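Reticulocyte-binding protein 2a (Plasmodium vivax, PDB 4Z8N) probably binds red blood cells, including reticulocytes, during parasite invasion, this chain being its helical erythrocyte-binding domain. Local coordinates at residues Y36-H41 with S135-V140; I81-Y86 with H90-S95; D144-D149 with S247-L252. One frame throughout, in Å; residues are numbered along the deposited sequence.

Overall arrangement
From the N terminus, the chain runs down helix 26-37 into the turn of 36-41, one half of interaction 1. Helices 42-69 and 71-85 lead to interaction 2, a short-range contact in which 90-95 comes back against 81-86 across helix 87-90. Helices 94-115 and 119-136 return to 135-140, which closes interaction 1 and so encloses interaction 2 within its loop. Interaction 3 follows in series: the loop 144-149 is met about a hundred residues later by 247-252 of helix 246-297, closing the third loop. Interactions 1 and 3 touch at one end of the molecule, their centres about 11 Å apart, while interaction 2 lies on the opposite side of the chain's centre.

Interaction 1 of 3, residues Y36-H41 with S135-V140; sequences YYITYH and SILNSV
I38 against L137 and H41 against V140 make a small apolar contact between two helix exits at one end of the helical domain: the turn between helices 26-37 and 42-69, and the chain leaving helix 119-136. L137 enters with a single methyl, CD1, which meets both arms of I38, at 4.1 Å from I38 CD1 and at an equal distance from I38 CG2. With CG1 between backbone N and carbonyl carbon (chi1 59°) and the chain then extended, I38 brings both CD1 and CG2 to that methyl. Three residues further along each segment, V140 meets the imidazole of H41 with both methyls. V140 CG2 sits over one face, toward the rim, 4.1 Å from H41 CG, and V140 CG1 is 4.0 Å from H41 ND1. A type I turn from I38 to H41, closed by H41 N to I38 O, places H41 at the N-cap position of helix 42-69. Y253 of helix 246-297 takes the NE2 of H41 in a hydrogen bond and also packs on L137. The two segments thus meet through van der Waals contact alone, while the imidazole finds its strongest polar partner on a third helix.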
ATOM      1  N   TYR A  36     -20.249   4.455   8.666  1.00 50.13           N
ATOM      2  CA  TYR A  36     -20.728   3.998   9.970  1.00 56.47           C
ATOM      3  C   TYR A  36     -20.285   4.926  11.101  1.00 56.29           C
ATOM      4  O   TYR A  36     -20.640   4.717  12.263  1.00 58.65           O
ATOM      5  CB  TYR A  36     -20.282   2.558  10.243  1.00 60.15           C
ATOM      6  CG  TYR A  36     -18.793   2.343  10.383  1.00 62.35           C
ATOM      7  CD1 TYR A  36     -18.177   2.408  11.627  1.00 68.28           C
ATOM      8  CD2 TYR A  36     -18.008   2.040   9.279  1.00 62.92           C
ATOM      9  CE1 TYR A  36     -16.817   2.196  11.765  1.00 70.19           C
ATOM     10  CE2 TYR A  36     -16.646   1.828   9.407  1.00 65.40           C
ATOM     11  CZ  TYR A  36     -16.057   1.907  10.653  1.00 70.18           C
ATOM     12  OH  TYR A  36     -14.704   1.695  10.790  1.00 72.97           O
ATOM     13  N   TYR A  37     -19.528   5.960  10.754  1.00 50.33           N
ATOM     14  CA  TYR A  37     -19.156   6.991  11.715  1.00 48.81           C
ATOM     15  C   TYR A  37     -20.397   7.758  12.180  1.00 47.78           C
ATOM     16  O   TYR A  37     -20.596   7.968  13.377  1.00 50.62           O
ATOM     17  CB  TYR A  37     -18.136   7.957  11.100  1.00 47.16           C
ATOM     18  CG  TYR A  37     -17.365   8.790  12.105  1.00 46.88           C
ATOM     19  CD1 TYR A  37     -17.988   9.799  12.835  1.00 43.07           C
ATOM     20  CD2 TYR A  37     -16.006   8.576  12.313  1.00 42.93           C
ATOM     21  CE1 TYR A  37     -17.286  10.558  13.752  1.00 45.91           C
ATOM     22  CE2 TYR A  37     -15.293   9.336  13.223  1.00 44.23           C
ATOM     23  CZ  TYR A  37     -15.939  10.326  13.939  1.00 47.54           C
ATOM     24  OH  TYR A  37     -15.237  11.084  14.848  1.00 51.40           O
ATOM     25  N   ILE A  38     -21.228   8.162  11.224  1.00 43.79           N
ATOM     26  CA  ILE A  38     -22.380   9.022  11.495  1.00 46.62           C
ATOM     27  C   ILE A  38     -23.687   8.248  11.661  1.00 47.82           C
ATOM     28  O   ILE A  38     -24.772   8.791  11.439  1.00 50.23           O
ATOM     29  CB  ILE A  38     -22.568  10.054  10.368  1.00 49.30           C
ATOM     30  CG1 ILE A  38     -22.767   9.343   9.026  1.00 50.23           C
ATOM     31  CG2 ILE A  38     -21.371  10.987  10.302  1.00 45.52           C
ATOM     32  CD1 ILE A  38     -23.083  10.275   7.874  1.00 49.70           C
ATOM     33  N   THR A  39     -23.577   6.987  12.070  1.00 48.18           N
ATOM     34  CA  THR A  39     -24.727   6.090  12.132  1.00 56.74           C
ATOM     35  C   THR A  39     -25.811   6.540  13.117  1.00 58.27           C
ATOM     36  O   THR A  39     -26.961   6.116  13.013  1.00 61.60           O
ATOM     37  CB  THR A  39     -24.285   4.652  12.497  1.00 61.75           C
ATOM     38  OG1 THR A  39     -25.434   3.800  12.582  1.00 67.66           O
ATOM     39  CG2 THR A  39     -23.540   4.634  13.824  1.00 62.99           C
ATOM     40  N   TYR A  40     -25.456   7.404  14.061  1.00 58.78           N
ATOM     41  CA  TYR A  40     -26.425   7.849  15.058  1.00 62.98           C
ATOM     42  C   TYR A  40     -26.980   9.241  14.767  1.00 63.39           C
ATOM     43  O   TYR A  40     -27.869   9.723  15.471  1.00 66.81           O
ATOM     44  CB  TYR A  40     -25.806   7.802  16.454  1.00 65.82           C
ATOM     45  CG  TYR A  40     -26.190   6.553  17.210  1.00 69.09           C
ATOM     46  CD1 TYR A  40     -25.433   5.392  17.110  1.00 68.82           C
ATOM     47  CD2 TYR A  40     -27.328   6.527  18.005  1.00 70.40           C
ATOM     48  CE1 TYR A  40     -25.792   4.245  17.794  1.00 70.02           C
ATOM     49  CE2 TYR A  40     -27.693   5.389  18.691  1.00 72.59           C
ATOM     50  CZ  TYR A  40     -26.925   4.253  18.583  1.00 70.64           C
ATOM     51  OH  TYR A  40     -27.295   3.122  19.269  1.00 71.78           O
ATOM     52  N   HIS A  41     -26.455   9.884  13.730  1.00 61.42           N
ATOM     53  CA  HIS A  41     -27.073  11.089  13.197  1.00 60.79           C
ATOM     54  C   HIS A  41     -28.000  10.654  12.079  1.00 59.62           C
ATOM     55  O   HIS A  41     -27.593  10.561  10.922  1.00 56.27           O
ATOM     56  CB  HIS A  41     -26.026  12.081  12.702  1.00 59.55           C
ATOM     57  CG  HIS A  41     -25.036  12.473  13.751  1.00 60.15           C
ATOM     58  ND1 HIS A  41     -25.392  13.190  14.874  1.00 63.42           N
ATOM     59  CD2 HIS A  41     -23.706  12.246  13.857  1.00 62.23           C
ATOM     60  CE1 HIS A  41     -24.325  13.388  15.624  1.00 63.69           C
ATOM     61  NE2 HIS A  41     -23.287  12.827  15.029  1.00 64.54           N
ATOM     62  N   SER A 135     -21.895  19.041   3.022  1.00 62.74           N
ATOM     63  CA  SER A 135     -23.258  19.561   2.997  1.00 70.19           C
ATOM     64  C   SER A 135     -24.253  18.541   3.544  1.00 67.77           C
ATOM     65  O   SER A 135     -25.305  18.908   4.063  1.00 70.80           O
ATOM     66  CB  SER A 135     -23.653  19.973   1.577  1.00 75.24           C
ATOM     67  OG  SER A 135     -23.760  18.844   0.727  1.00 75.56           O
ATOM     68  N   ILE A 136     -23.916  17.261   3.426  1.00 65.61           N
ATOM     69  CA  ILE A 136     -24.770  16.198   3.944  1.00 65.88           C
ATOM     70  C   ILE A 136     -24.828  16.259   5.468  1.00 65.28           C
ATOM     71  O   ILE A 136     -25.869  15.998   6.074  1.00 69.79           O
ATOM     72  CB  ILE A 136     -24.278  14.808   3.488  1.00 65.18           C
ATOM     73  CG1 ILE A 136     -24.459  14.656   1.977  1.00 68.51           C
ATOM     74  CG2 ILE A 136     -25.028  13.695   4.206  1.00 63.38           C
ATOM     75  CD1 ILE A 136     -24.068  13.293   1.456  1.00 66.93           C
ATOM     76  N   LEU A 137     -23.711  16.635   6.083  1.00 60.49           N
ATOM     77  CA  LEU A 137     -23.642  16.733   7.536  1.00 61.53           C
ATOM     78  C   LEU A 137     -24.323  17.993   8.069  1.00 65.62           C
ATOM     79  O   LEU A 137     -24.292  18.256   9.272  1.00 65.87           O
ATOM     80  CB  LEU A 137     -22.186  16.684   8.004  1.00 61.64           C
ATOM     81  CG  LEU A 137     -21.788  15.379   8.700  1.00 61.19           C
ATOM     82  CD1 LEU A 137     -22.034  14.186   7.790  1.00 58.97           C
ATOM     83  CD2 LEU A 137     -20.335  15.424   9.151  1.00 59.88           C
ATOM     84  N   ASN A 138     -24.936  18.771   7.180  1.00 68.65           N
ATOM     85  CA  ASN A 138     -25.810  19.854   7.613  1.00 76.25           C
ATOM     86  C   ASN A 138     -27.103  19.280   8.179  1.00 78.84           C
ATOM     87  O   ASN A 138     -27.860  19.973   8.859  1.00 82.07           O
ATOM     88  CB  ASN A 138     -26.122  20.818   6.463  1.00 80.82           C
ATOM     89  CG  ASN A 138     -24.928  21.669   6.065  1.00 80.36           C
ATOM     90  OD1 ASN A 138     -24.048  21.950   6.880  1.00 79.57           O
ATOM     91  ND2 ASN A 138     -24.902  22.099   4.808  1.00 80.43           N
ATOM     92  N   SER A 139     -27.345  18.003   7.892  1.00 78.55           N
ATOM     93  CA  SER A 139     -28.527  17.301   8.382  1.00 81.28           C
ATOM     94  C   SER A 139     -28.431  17.018   9.877  1.00 79.20           C
ATOM     95  O   SER A 139     -29.430  16.686  10.516  1.00 82.01           O
ATOM     96  CB  SER A 139     -28.730  15.992   7.616  1.00 80.68           C
ATOM     97  OG  SER A 139     -28.983  16.238   6.243  1.00 84.69           O
ATOM     98  N   VAL A 140     -27.227  17.136  10.426  1.00 74.56           N
ATOM     99  CA  VAL A 140     -27.045  17.046  11.869  1.00 74.86           C
ATOM    100  C   VAL A 140     -27.831  18.174  12.521  1.00 83.80           C
ATOM    101  O   VAL A 140     -27.527  19.350  12.325  1.00 87.89           O
ATOM    102  CB  VAL A 140     -25.564  17.128  12.268  1.00 67.42           C
ATOM    103  CG1 VAL A 140     -25.422  17.084  13.780  1.00 68.18           C
ATOM    104  CG2 VAL A 140     -24.783  15.994  11.625  1.00 61.66           C
TER

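Interaction 2 of 3, residues I81-Y86 with H90-S95; sequences IFVLEY and HNINLS
F82 and V83, on the last turns of helix 71-85, receive the imidazole of H90 at the connection of a helical hairpin, in which helix 94-115 runs back along helix 71-85 with the short helix 87-90 in the bend. F82 comes first. Its CG, anti to the backbone N (chi1 -177°), swings the ring out to H90, and the phenyl face takes the imidazole edge in a T-shaped stack, with centroids 4.8 Å apart and planes at 79°. The atom pressed on that face is H90 CE1, 3.5 Å from F82 CD2. V83 covers one face of the imidazole: V83 CA makes a CH-pi contact 3.8 Å from the H90 ring centroid, and V83 CG2 touches H90 NE2. The other methyl, V83 CG1, meets I92 CD1 at 3.9 Å. At Y86 the helix gives out, and its carbonyl is gripped twice by H90, through ND1 and the backbone N, from opposite faces of the carbonyl plane. N91, with a positive phi, ends helix 87-90 in a Schellman motif. The bond from H90 ND1 to Y86 O is 2.7 Å long with an angle of 162° at the hydrogen, and the oxygen lies almost exactly in the imidazole plane.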
ATOM      1  N   ILE A  81       8.996 -12.484 -14.319  1.00 37.72           N
ATOM      2  CA  ILE A  81       9.649 -12.541 -13.013  1.00 31.23           C
ATOM      3  C   ILE A  81      10.009 -13.979 -12.638  1.00 30.56           C
ATOM      4  O   ILE A  81      11.084 -14.237 -12.093  1.00 35.30           O
ATOM      5  CB  ILE A  81       8.748 -11.922 -11.920  1.00 29.55           C
ATOM      6  CG1 ILE A  81       8.593 -10.421 -12.158  1.00 29.46           C
ATOM      7  CG2 ILE A  81       9.316 -12.184 -10.532  1.00 33.21           C
ATOM      8  CD1 ILE A  81       7.666  -9.739 -11.189  1.00 28.93           C
ATOM      9  N   PHE A  82       9.109 -14.910 -12.945  1.00 30.27           N
ATOM     10  CA  PHE A  82       9.339 -16.330 -12.675  1.00 32.47           C
ATOM     11  C   PHE A  82      10.585 -16.833 -13.409  1.00 40.85           C
ATOM     12  O   PHE A  82      11.383 -17.587 -12.848  1.00 36.11           O
ATOM     13  CB  PHE A  82       8.106 -17.152 -13.074  1.00 35.79           C
ATOM     14  CG  PHE A  82       8.220 -18.622 -12.762  1.00 36.15           C
ATOM     15  CD1 PHE A  82       8.674 -19.051 -11.525  1.00 36.81           C
ATOM     16  CD2 PHE A  82       7.848 -19.575 -13.700  1.00 34.33           C
ATOM     17  CE1 PHE A  82       8.773 -20.402 -11.235  1.00 42.81           C
ATOM     18  CE2 PHE A  82       7.943 -20.929 -13.416  1.00 36.67           C
ATOM     19  CZ  PHE A  82       8.406 -21.343 -12.181  1.00 47.53           C
ATOM     20  N   VAL A  83      10.753 -16.404 -14.659  1.00 37.54           N
ATOM     21  CA  VAL A  83      11.936 -16.762 -15.438  1.00 37.43           C
ATOM     22  C   VAL A  83      13.201 -16.163 -14.824  1.00 33.37           C
ATOM     23  O   VAL A  83      14.237 -16.824 -14.734  1.00 33.56           O
ATOM     24  CB  VAL A  83      11.824 -16.292 -16.906  1.00 42.89           C
ATOM     25  CG1 VAL A  83      13.068 -16.691 -17.689  1.00 44.77           C
ATOM     26  CG2 VAL A  83      10.580 -16.870 -17.561  1.00 43.22           C
ATOM     27  N   LEU A  84      13.104 -14.910 -14.393  1.00 30.73           N
ATOM     28  CA  LEU A  84      14.251 -14.191 -13.847  1.00 32.66           C
ATOM     29  C   LEU A  84      14.653 -14.688 -12.460  1.00 32.15           C
ATOM     30  O   LEU A  84      15.798 -14.509 -12.040  1.00 30.39           O
ATOM     31  CB  LEU A  84      13.952 -12.690 -13.791  1.00 30.91           C
ATOM     32  CG  LEU A  84      13.732 -11.989 -15.132  1.00 34.41           C
ATOM     33  CD1 LEU A  84      13.237 -10.569 -14.909  1.00 35.63           C
ATOM     34  CD2 LEU A  84      15.012 -11.986 -15.957  1.00 33.88           C
ATOM     35  N   GLU A  85      13.714 -15.308 -11.751  1.00 32.11           N
ATOM     36  CA  GLU A  85      13.982 -15.810 -10.404  1.00 34.78           C
ATOM     37  C   GLU A  85      14.492 -17.242 -10.430  1.00 36.02           C
ATOM     38  O   GLU A  85      15.204 -17.676  -9.522  1.00 37.49           O
ATOM     39  CB  GLU A  85      12.726 -15.727  -9.536  1.00 38.30           C
ATOM     40  CG  GLU A  85      12.365 -14.318  -9.103  1.00 38.97           C
ATOM     41  CD  GLU A  85      11.169 -14.288  -8.171  1.00 37.88           C
ATOM     42  OE1 GLU A  85      10.474 -15.319  -8.061  1.00 37.92           O
ATOM     43  OE2 GLU A  85      10.934 -13.236  -7.543  1.00 38.83           O
ATOM     44  N   TYR A  86      14.121 -17.974 -11.473  1.00 36.64           N
ATOM     45  CA  TYR A  86      14.547 -19.358 -11.621  1.00 34.58           C
ATOM     46  C   TYR A  86      15.138 -19.620 -13.003  1.00 38.05           C
ATOM     47  O   TYR A  86      14.589 -20.408 -13.771  1.00 39.81           O
ATOM     48  CB  TYR A  86      13.369 -20.302 -11.360  1.00 35.83           C
ATOM     49  CG  TYR A  86      12.785 -20.170  -9.968  1.00 37.64           C
ATOM     50  CD1 TYR A  86      11.787 -19.244  -9.696  1.00 39.40           C
ATOM     51  CD2 TYR A  86      13.238 -20.969  -8.927  1.00 41.46           C
ATOM     52  CE1 TYR A  86      11.254 -19.119  -8.425  1.00 43.21           C
ATOM     53  CE2 TYR A  86      12.711 -20.852  -7.654  1.00 44.83           C
ATOM     54  CZ  TYR A  86      11.720 -19.927  -7.408  1.00 44.81           C
ATOM     55  OH  TYR A  86      11.194 -19.810  -6.141  1.00 51.14           O
ATOM     56  N   HIS A  90      14.803 -22.908 -15.781  1.00 41.32           N
ATOM     57  CA  HIS A  90      14.256 -22.567 -17.090  1.00 39.03           C
ATOM     58  C   HIS A  90      15.253 -22.904 -18.195  1.00 40.95           C
ATOM     59  O   HIS A  90      14.891 -22.951 -19.374  1.00 43.32           O
ATOM     60  CB  HIS A  90      13.883 -21.081 -17.156  1.00 33.80           C
ATOM     61  CG  HIS A  90      12.528 -20.768 -16.597  1.00 35.41           C
ATOM     62  ND1 HIS A  90      12.330 -20.413 -15.280  1.00 32.21           N
ATOM     63  CD2 HIS A  90      11.306 -20.753 -17.179  1.00 36.73           C
ATOM     64  CE1 HIS A  90      11.043 -20.190 -15.075  1.00 34.33           C
ATOM     65  NE2 HIS A  90      10.399 -20.392 -16.211  1.00 40.34           N
ATOM     66  N   ASN A  91      16.502 -23.136 -17.799  1.00 38.32           N
ATOM     67  CA  ASN A  91      17.597 -23.417 -18.727  1.00 43.47           C
ATOM     68  C   ASN A  91      17.792 -22.269 -19.715  1.00 44.26           C
ATOM     69  O   ASN A  91      18.041 -22.481 -20.905  1.00 43.00           O
ATOM     70  CB  ASN A  91      17.352 -24.734 -19.475  1.00 45.55           C
ATOM     71  CG  ASN A  91      18.596 -25.248 -20.173  1.00 49.32           C
ATOM     72  OD1 ASN A  91      19.701 -25.166 -19.637  1.00 50.91           O
ATOM     73  ND2 ASN A  91      18.424 -25.772 -21.381  1.00 51.81           N
ATOM     74  N   ILE A  92      17.672 -21.048 -19.211  1.00 42.94           N
ATOM     75  CA  ILE A  92      17.858 -19.864 -20.034  1.00 44.96           C
ATOM     76  C   ILE A  92      19.300 -19.374 -19.887  1.00 39.26           C
ATOM     77  O   ILE A  92      19.885 -19.453 -18.805  1.00 40.51           O
ATOM     78  CB  ILE A  92      16.847 -18.753 -19.654  1.00 45.17           C
ATOM     79  CG1 ILE A  92      16.921 -17.580 -20.632  1.00 48.06           C
ATOM     80  CG2 ILE A  92      17.059 -18.282 -18.226  1.00 40.35           C
ATOM     81  CD1 ILE A  92      15.981 -16.440 -20.281  1.00 44.16           C
ATOM     82  N   ASN A  93      19.884 -18.892 -20.981  1.00 41.11           N
ATOM     83  CA  ASN A  93      21.270 -18.437 -20.939  1.00 42.44           C
ATOM     84  C   ASN A  93      21.374 -16.971 -20.536  1.00 44.49           C
ATOM     85  O   ASN A  93      20.361 -16.294 -20.347  1.00 41.95           O
ATOM     86  CB  ASN A  93      21.971 -18.681 -22.287  1.00 48.29           C
ATOM     87  CG  ASN A  93      21.285 -17.987 -23.461  1.00 50.59           C
ATOM     88  OD1 ASN A  93      20.811 -16.856 -23.353  1.00 50.59           O
ATOM     89  ND2 ASN A  93      21.249 -18.668 -24.602  1.00 53.85           N
ATOM     90  N   LEU A  94      22.607 -16.489 -20.409  1.00 44.49           N
ATOM     91  CA  LEU A  94      22.863 -15.137 -19.924  1.00 42.54           C
ATOM     92  C   LEU A  94      22.274 -14.068 -20.844  1.00 44.48           C
ATOM     93  O   LEU A  94      21.622 -13.132 -20.381  1.00 40.29           O
ATOM     94  CB  LEU A  94      24.370 -14.913 -19.762  1.00 44.21           C
ATOM     95  CG  LEU A  94      24.766 -13.599 -19.095  1.00 50.56           C
ATOM     96  CD1 LEU A  94      24.153 -13.514 -17.706  1.00 49.30           C
ATOM     97  CD2 LEU A  94      26.278 -13.456 -19.033  1.00 54.63           C
ATOM     98  N   SER A  95      22.501 -14.214 -22.145  1.00 47.48           N
ATOM     99  CA  SER A  95      22.033 -13.230 -23.118  1.00 53.13           C
ATOM    100  C   SER A  95      20.513 -13.105 -23.128  1.00 48.40           C
ATOM    101  O   SER A  95      19.973 -11.999 -23.128  1.00 44.07           O
ATOM    102  CB  SER A  95      22.537 -13.587 -24.512  1.00 59.25           C
ATOM    103  OG  SER A  95      23.934 -13.375 -24.604  1.00 68.28           O
TER

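Interaction 3 of 3, residues D144-D149 with S247-L252; sequences DACETD and STLKKL
L249, in the first turns of helix 246-297, bridges to C146 and E147 of the loop that runs between helices 119-136 and 149-162. The apolar packing centres on its isobutyl group, whose two methyls divide the loop between them. L249 CD2 takes the cysteine, 3.9 Å from C146 CB. L249 CD1 approaches the carbonyl oxygen of E147 obliquely, 4.0 Å from E147 O, a van der Waals approach to a carbonyl. The closest pair of CA atoms, C146 CA and L249 CA, is 7.3 Å apart, and the leucine side chain spans the gap.

The covalent and polar links lie around this packing. C146 SG is bonded to C142 SG in a disulfide, which closes a tight ring within the loop, and the backbone of C146 hydrogen-bonds with V244, just before helix 246-297. K250, next to L249 on the helix, sends its NZ to N138 OD1 and Y134 O, which ties the helix to the end of helix 119-136. The E147 side chain starts out away from the helix; the residue meets L249 through its carbonyl oxygen.

Directional restraint on C146 therefore comes from the disulfide and the backbone bonding to V244, which would stiffen the stretch of loop over which the nonpolar, undirected grip of L249 is laid.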
ATOM      1  N   ASP A 144     -25.186  24.975  16.814  1.00105.21           N
ATOM      2  CA  ASP A 144     -24.063  25.615  17.489  1.00103.04           C
ATOM      3  C   ASP A 144     -23.807  24.804  18.761  1.00 98.79           C
ATOM      4  O   ASP A 144     -22.699  24.775  19.297  1.00 96.84           O
ATOM      5  CB  ASP A 144     -24.389  27.099  17.762  1.00113.98           C
ATOM      6  CG  ASP A 144     -23.285  27.854  18.522  1.00119.67           C
ATOM      7  OD1 ASP A 144     -22.515  27.268  19.308  1.00118.47           O
ATOM      8  OD2 ASP A 144     -23.171  29.078  18.300  1.00125.76           O
ATOM      9  N   ALA A 145     -24.835  24.087  19.202  1.00 97.90           N
ATOM     10  CA  ALA A 145     -24.788  23.372  20.472  1.00 96.57           C
ATOM     11  C   ALA A 145     -24.393  21.897  20.348  1.00 89.86           C
ATOM     12  O   ALA A 145     -24.663  21.114  21.257  1.00 89.63           O
ATOM     13  CB  ALA A 145     -26.137  23.484  21.164  1.00 99.52           C
ATOM     14  N   CYS A 146     -23.745  21.528  19.244  1.00 87.44           N
ATOM     15  CA  CYS A 146     -23.432  20.123  18.951  1.00 81.76           C
ATOM     16  C   CYS A 146     -22.630  19.415  20.047  1.00 79.51           C
ATOM     17  O   CYS A 146     -21.578  19.893  20.470  1.00 79.14           O
ATOM     18  CB  CYS A 146     -22.672  20.021  17.627  1.00 78.54           C
ATOM     19  SG  CYS A 146     -23.611  20.571  16.187  1.00 76.74           S
ATOM     20  N   GLU A 147     -23.137  18.266  20.491  1.00 78.38           N
ATOM     21  CA  GLU A 147     -22.481  17.475  21.529  1.00 77.69           C
ATOM     22  C   GLU A 147     -21.435  16.546  20.917  1.00 70.27           C
ATOM     23  O   GLU A 147     -21.573  16.108  19.774  1.00 67.42           O
ATOM     24  CB  GLU A 147     -23.515  16.672  22.322  1.00 85.99           C
ATOM     25  CG  GLU A 147     -23.052  16.231  23.702  1.00 93.21           C
ATOM     26  CD  GLU A 147     -24.185  15.660  24.538  1.00100.80           C
ATOM     27  OE1 GLU A 147     -25.283  15.443  23.984  1.00101.55           O
ATOM     28  OE2 GLU A 147     -23.981  15.435  25.749  1.00105.50           O
ATOM     29  N   THR A 148     -20.395  16.240  21.687  1.00 68.67           N
ATOM     30  CA  THR A 148     -19.241  15.518  21.164  1.00 65.28           C
ATOM     31  C   THR A 148     -19.248  14.025  21.492  1.00 65.47           C
ATOM     32  O   THR A 148     -18.193  13.393  21.537  1.00 63.65           O
ATOM     33  CB  THR A 148     -17.932  16.130  21.698  1.00 64.03           C
ATOM     34  OG1 THR A 148     -17.887  15.993  23.125  1.00 66.25           O
ATOM     35  CG2 THR A 148     -17.849  17.605  21.334  1.00 67.28           C
ATOM     36  N   ASP A 149     -20.435  13.463  21.707  1.00 66.60           N
ATOM     37  CA  ASP A 149     -20.564  12.049  22.054  1.00 67.71           C
ATOM     38  C   ASP A 149     -20.013  11.131  20.966  1.00 59.62           C
ATOM     39  O   ASP A 149     -19.125  10.319  21.226  1.00 57.38           O
ATOM     40  CB  ASP A 149     -22.028  11.693  22.331  1.00 74.83           C
ATOM     41  CG  ASP A 149     -22.537  12.286  23.631  1.00 87.76           C
ATOM     42  OD1 ASP A 149     -21.706  12.722  24.455  1.00 90.49           O
ATOM     43  OD2 ASP A 149     -23.771  12.307  23.832  1.00 94.18           O
ATOM     44  N   SER A 247     -19.605  23.363  12.594  1.00 73.71           N
ATOM     45  CA  SER A 247     -18.490  23.528  11.665  1.00 73.61           C
ATOM     46  C   SER A 247     -17.224  22.885  12.219  1.00 72.64           C
ATOM     47  O   SER A 247     -16.432  22.300  11.479  1.00 72.06           O
ATOM     48  CB  SER A 247     -18.246  25.008  11.375  1.00 77.71           C
ATOM     49  OG  SER A 247     -17.818  25.689  12.541  1.00 79.73           O
ATOM     50  N   THR A 248     -17.046  22.999  13.530  1.00 72.08           N
ATOM     51  CA  THR A 248     -15.932  22.362  14.217  1.00 68.18           C
ATOM     52  C   THR A 248     -16.117  20.848  14.238  1.00 64.83           C
ATOM     53  O   THR A 248     -15.176  20.093  13.995  1.00 61.61           O
ATOM     54  CB  THR A 248     -15.793  22.882  15.662  1.00 69.98           C
ATOM     55  OG1 THR A 248     -15.522  24.289  15.641  1.00 74.46           O
ATOM     56  CG2 THR A 248     -14.667  22.161  16.390  1.00 70.45           C
ATOM     57  N   LEU A 249     -17.344  20.420  14.518  1.00 63.66           N
ATOM     58  CA  LEU A 249     -17.672  19.004  14.634  1.00 61.68           C
ATOM     59  C   LEU A 249     -17.367  18.233  13.355  1.00 60.27           C
ATOM     60  O   LEU A 249     -16.845  17.119  13.406  1.00 60.17           O
ATOM     61  CB  LEU A 249     -19.146  18.831  15.000  1.00 63.82           C
ATOM     62  CG  LEU A 249     -19.556  17.425  15.434  1.00 64.97           C
ATOM     63  CD1 LEU A 249     -18.999  17.116  16.815  1.00 66.74           C
ATOM     64  CD2 LEU A 249     -21.071  17.269  15.409  1.00 64.33           C
ATOM     65  N   LYS A 250     -17.701  18.829  12.214  1.00 59.96           N
ATOM     66  CA  LYS A 250     -17.445  18.205  10.919  1.00 60.44           C
ATOM     67  C   LYS A 250     -15.962  17.916  10.733  1.00 59.84           C
ATOM     68  O   LYS A 250     -15.580  16.835  10.281  1.00 56.85           O
ATOM     69  CB  LYS A 250     -17.946  19.094   9.778  1.00 63.59           C
ATOM     70  CG  LYS A 250     -19.453  19.237   9.705  1.00 66.44           C
ATOM     71  CD  LYS A 250     -19.890  19.592   8.292  1.00 68.97           C
ATOM     72  CE  LYS A 250     -20.642  20.909   8.252  1.00 75.06           C
ATOM     73  NZ  LYS A 250     -21.149  21.214   6.884  1.00 78.20           N
ATOM     74  N   LYS A 251     -15.131  18.889  11.089  1.00 61.73           N
ATOM     75  CA  LYS A 251     -13.687  18.755  10.941  1.00 61.39           C
ATOM     76  C   LYS A 251     -13.126  17.721  11.913  1.00 58.84           C
ATOM     77  O   LYS A 251     -12.224  16.960  11.563  1.00 55.28           O
ATOM     78  CB  LYS A 251     -12.999  20.106  11.140  1.00 66.63           C
ATOM     79  CG  LYS A 251     -11.640  20.204  10.483  1.00 69.74           C
ATOM     80  CD  LYS A 251     -10.794  21.287  11.118  1.00 76.55           C
ATOM     81  CE  LYS A 251      -9.385  21.248  10.580  1.00 78.11           C
ATOM     82  NZ  LYS A 251      -9.372  20.987   9.109  1.00 76.75           N
ATOM     83  N   LEU A 252     -13.666  17.691  13.129  1.00 58.29           N
ATOM     84  CA  LEU A 252     -13.270  16.686  14.110  1.00 54.48           C
ATOM     85  C   LEU A 252     -13.607  15.290  13.593  1.00 52.06           C
ATOM     86  O   LEU A 252     -12.789  14.372  13.681  1.00 46.09           O
ATOM     87  CB  LEU A 252     -13.955  16.938  15.457  1.00 55.43           C
ATOM     88  CG  LEU A 252     -13.282  17.941  16.397  1.00 55.80           C
ATOM     89  CD1 LEU A 252     -14.053  18.056  17.701  1.00 61.05           C
ATOM     90  CD2 LEU A 252     -11.837  17.542  16.665  1.00 54.95           C
TER